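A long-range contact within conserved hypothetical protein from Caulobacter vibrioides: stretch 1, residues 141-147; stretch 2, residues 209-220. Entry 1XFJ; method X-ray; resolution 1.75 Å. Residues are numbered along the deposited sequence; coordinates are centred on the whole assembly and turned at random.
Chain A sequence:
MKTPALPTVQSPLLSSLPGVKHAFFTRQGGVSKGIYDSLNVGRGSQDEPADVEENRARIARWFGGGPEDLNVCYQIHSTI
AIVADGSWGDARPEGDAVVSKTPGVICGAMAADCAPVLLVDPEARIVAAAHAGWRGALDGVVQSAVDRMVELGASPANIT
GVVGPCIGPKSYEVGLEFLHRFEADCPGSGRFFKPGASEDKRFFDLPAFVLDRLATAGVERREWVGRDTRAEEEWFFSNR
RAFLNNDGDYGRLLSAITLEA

Stretch 1 (141-147) VVQSAVD
Stretch 2 209-220: FVLDRLATAGVE

No hydrogen bond links the two stretches: 309 Å² is buried, both sides summed, chiefly through aliphatic packing where a helix ends. Residues 141-147 are helical throughout, and 209-216 complete a helix begun earlier. Their axes approach to 8.8 Å with N-to-C directions 38° apart (signed crossing angle -38°). Register is set by CA-CA distances of 6.3 Å for Val-142 to Arg-213 and 5.3 Å for Gln-143 to Ala-217; the small Ala-217 side chain accompanies this closer approach.

Val-142 (chi1 t) points toward the second stretch. Its CG1 lies 3.5 Å from Leu-214 CD2, its CG2 3.9 Å from Arg-213 CB and 4.3 Å from Val-210 CG1. Leu-214 (m, t) starts away, but its end returns. Arg-213 (m, m, p, chi4 -173°) leads its end away, and its NH2 forms a salt bridge with Asp-212 OD2 at 2.9 Å. One turn on, Val-146 (t) places CG2 3.9 Å from Ala-217 CB and 4.0 Å from Val-219 CG2 (Val-219 chi1 t).

A Schellman motif closes the second helix: Gly-218 N bonds Ala-215 O at 3.1 Å, and Val-219 N bonds Leu-214 O at 2.9 Å. Gly-218 has phi/psi 90/5, where a CB would jam against the preceding carbonyl O; Val-219 then extends at -83/106.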

# COMPACT_ATOMS: atom_id res chain seq x y z
N VAL A 141 7.16 7.86 -5.71
CA VAL A 141 6.24 8.03 -4.59
C VAL A 141 6.90 7.70 -3.25
O VAL A 141 6.55 8.30 -2.23
CB VAL A 141 4.96 7.16 -4.75
CG1 VAL A 141 5.30 5.68 -4.62
CG2 VAL A 141 3.93 7.57 -3.71
N VAL A 142 7.84 6.76 -3.24
CA VAL A 142 8.51 6.40 -2.00
C VAL A 142 9.36 7.58 -1.50
O VAL A 142 9.25 7.98 -0.34
CB VAL A 142 9.42 5.16 -2.16
CG1 VAL A 142 10.18 4.89 -0.86
CG2 VAL A 142 8.58 3.95 -2.53
N GLN A 143 10.19 8.13 -2.38
CA GLN A 143 11.03 9.26 -1.99
C GLN A 143 10.14 10.44 -1.58
O GLN A 143 10.48 11.18 -0.67
CB GLN A 143 11.94 9.67 -3.16
CG GLN A 143 12.90 10.82 -2.85
CD GLN A 143 13.95 10.47 -1.80
OE1 GLN A 143 13.85 10.87 -0.63
NE2 GLN A 143 14.96 9.71 -2.21
N SER A 144 9.01 10.59 -2.26
CA SER A 144 8.09 11.69 -1.95
C SER A 144 7.52 11.57 -0.54
O SER A 144 7.46 12.56 0.20
CB SER A 144 6.94 11.73 -2.96
OG SER A 144 6.02 12.75 -2.61
N ALA A 145 7.11 10.36 -0.18
CA ALA A 145 6.56 10.11 1.15
C ALA A 145 7.62 10.38 2.21
O ALA A 145 7.34 10.97 3.25
CB ALA A 145 6.06 8.67 1.25
N VAL A 146 8.85 9.95 1.93
CA VAL A 146 9.95 10.16 2.86
C VAL A 146 10.21 11.66 2.99
O VAL A 146 10.37 12.18 4.10
CB VAL A 146 11.24 9.44 2.39
CG1 VAL A 146 12.43 9.89 3.22
CG2 VAL A 146 11.07 7.93 2.52
N ASP A 147 10.25 12.37 1.86
CA ASP A 147 10.48 13.81 1.89
C ASP A 147 9.40 14.54 2.69
O ASP A 147 9.68 15.48 3.43
CB ASP A 147 10.53 14.39 0.47
CG ASP A 147 11.79 13.99 -0.29
OD1 ASP A 147 12.72 13.39 0.32
OD2 ASP A 147 11.86 14.29 -1.50
N PHE A 209 11.71 -3.99 -6.21
CA PHE A 209 11.95 -2.66 -6.76
C PHE A 209 11.59 -1.60 -5.72
O PHE A 209 12.30 -0.61 -5.57
CB PHE A 209 11.12 -2.43 -8.02
CG PHE A 209 11.34 -1.07 -8.62
CD1 PHE A 209 12.54 -0.76 -9.25
CD2 PHE A 209 10.36 -0.09 -8.53
CE1 PHE A 209 12.77 0.51 -9.77
CE2 PHE A 209 10.58 1.19 -9.04
CZ PHE A 209 11.79 1.49 -9.66
N VAL A 210 10.48 -1.81 -5.03
CA VAL A 210 10.04 -0.86 -4.00
C VAL A 210 11.05 -0.83 -2.85
O VAL A 210 11.30 0.24 -2.27
CB VAL A 210 8.65 -1.23 -3.47
CG1 VAL A 210 8.25 -0.30 -2.34
CG2 VAL A 210 7.63 -1.14 -4.61
N LEU A 211 11.61 -1.98 -2.50
CA LEU A 211 12.60 -2.02 -1.42
C LEU A 211 13.83 -1.23 -1.86
O LEU A 211 14.48 -0.57 -1.04
CB LEU A 211 12.99 -3.47 -1.10
CG LEU A 211 11.96 -4.27 -0.29
CD1 LEU A 211 12.35 -5.74 -0.25
CD2 LEU A 211 11.87 -3.70 1.13
N ASP A 212 14.12 -1.27 -3.16
CA ASP A 212 15.26 -0.53 -3.71
C ASP A 212 14.98 0.97 -3.60
O ASP A 212 15.88 1.76 -3.32
CB ASP A 212 15.48 -0.90 -5.18
CG ASP A 212 16.52 -0.01 -5.85
OD1 ASP A 212 17.72 -0.16 -5.56
OD2 ASP A 212 16.12 0.84 -6.67
N ARG A 213 13.72 1.36 -3.83
CA ARG A 213 13.35 2.77 -3.74
C ARG A 213 13.49 3.25 -2.30
O ARG A 213 13.95 4.37 -2.05
CB ARG A 213 11.91 2.98 -4.22
CG ARG A 213 11.68 2.71 -5.71
CD ARG A 213 12.47 3.67 -6.60
NE ARG A 213 13.89 3.31 -6.70
CZ ARG A 213 14.81 4.06 -7.30
NH1 ARG A 213 14.46 5.22 -7.84
NH2 ARG A 213 16.07 3.65 -7.36
N LEU A 214 13.10 2.41 -1.35
CA LEU A 214 13.21 2.75 0.06
C LEU A 214 14.69 2.96 0.40
O LEU A 214 15.06 3.94 1.04
CB LEU A 214 12.64 1.62 0.92
CG LEU A 214 11.11 1.59 0.98
CD1 LEU A 214 10.62 0.26 1.53
CD2 LEU A 214 10.64 2.75 1.85
N ALA A 215 15.52 2.02 -0.04
CA ALA A 215 16.95 2.08 0.21
C ALA A 215 17.55 3.35 -0.39
O ALA A 215 18.38 4.01 0.24
CB ALA A 215 17.64 0.86 -0.38
N THR A 216 17.13 3.69 -1.60
CA THR A 216 17.64 4.88 -2.27
C THR A 216 17.17 6.14 -1.56
O THR A 216 17.83 7.19 -1.63
CB THR A 216 17.20 4.91 -3.75
OG1 THR A 216 17.69 3.74 -4.41
CG2 THR A 216 17.76 6.14 -4.45
N ALA A 217 16.04 6.04 -0.85
CA ALA A 217 15.49 7.18 -0.12
C ALA A 217 16.11 7.31 1.28
O ALA A 217 15.69 8.15 2.07
CB ALA A 217 13.97 7.04 -0.00
N GLY A 218 17.09 6.46 1.58
CA GLY A 218 17.74 6.52 2.87
C GLY A 218 17.12 5.66 3.96
O GLY A 218 17.54 5.72 5.12
N VAL A 219 16.12 4.86 3.61
CA VAL A 219 15.45 3.99 4.58
C VAL A 219 16.28 2.71 4.72
O VAL A 219 16.26 1.84 3.84
CB VAL A 219 14.02 3.65 4.12
CG1 VAL A 219 13.33 2.76 5.15
CG2 VAL A 219 13.23 4.93 3.92
N GLU A 220 16.98 2.60 5.84
CA GLU A 220 17.87 1.48 6.11
C GLU A 220 17.23 0.24 6.74
O GLU A 220 17.79 -0.85 6.66
CB GLU A 220 19.03 1.96 6.98
CG GLU A 220 19.80 3.13 6.36
CD GLU A 220 20.97 3.59 7.21
OE1 GLU A 220 21.85 2.75 7.50
OE2 GLU A 220 21.01 4.78 7.59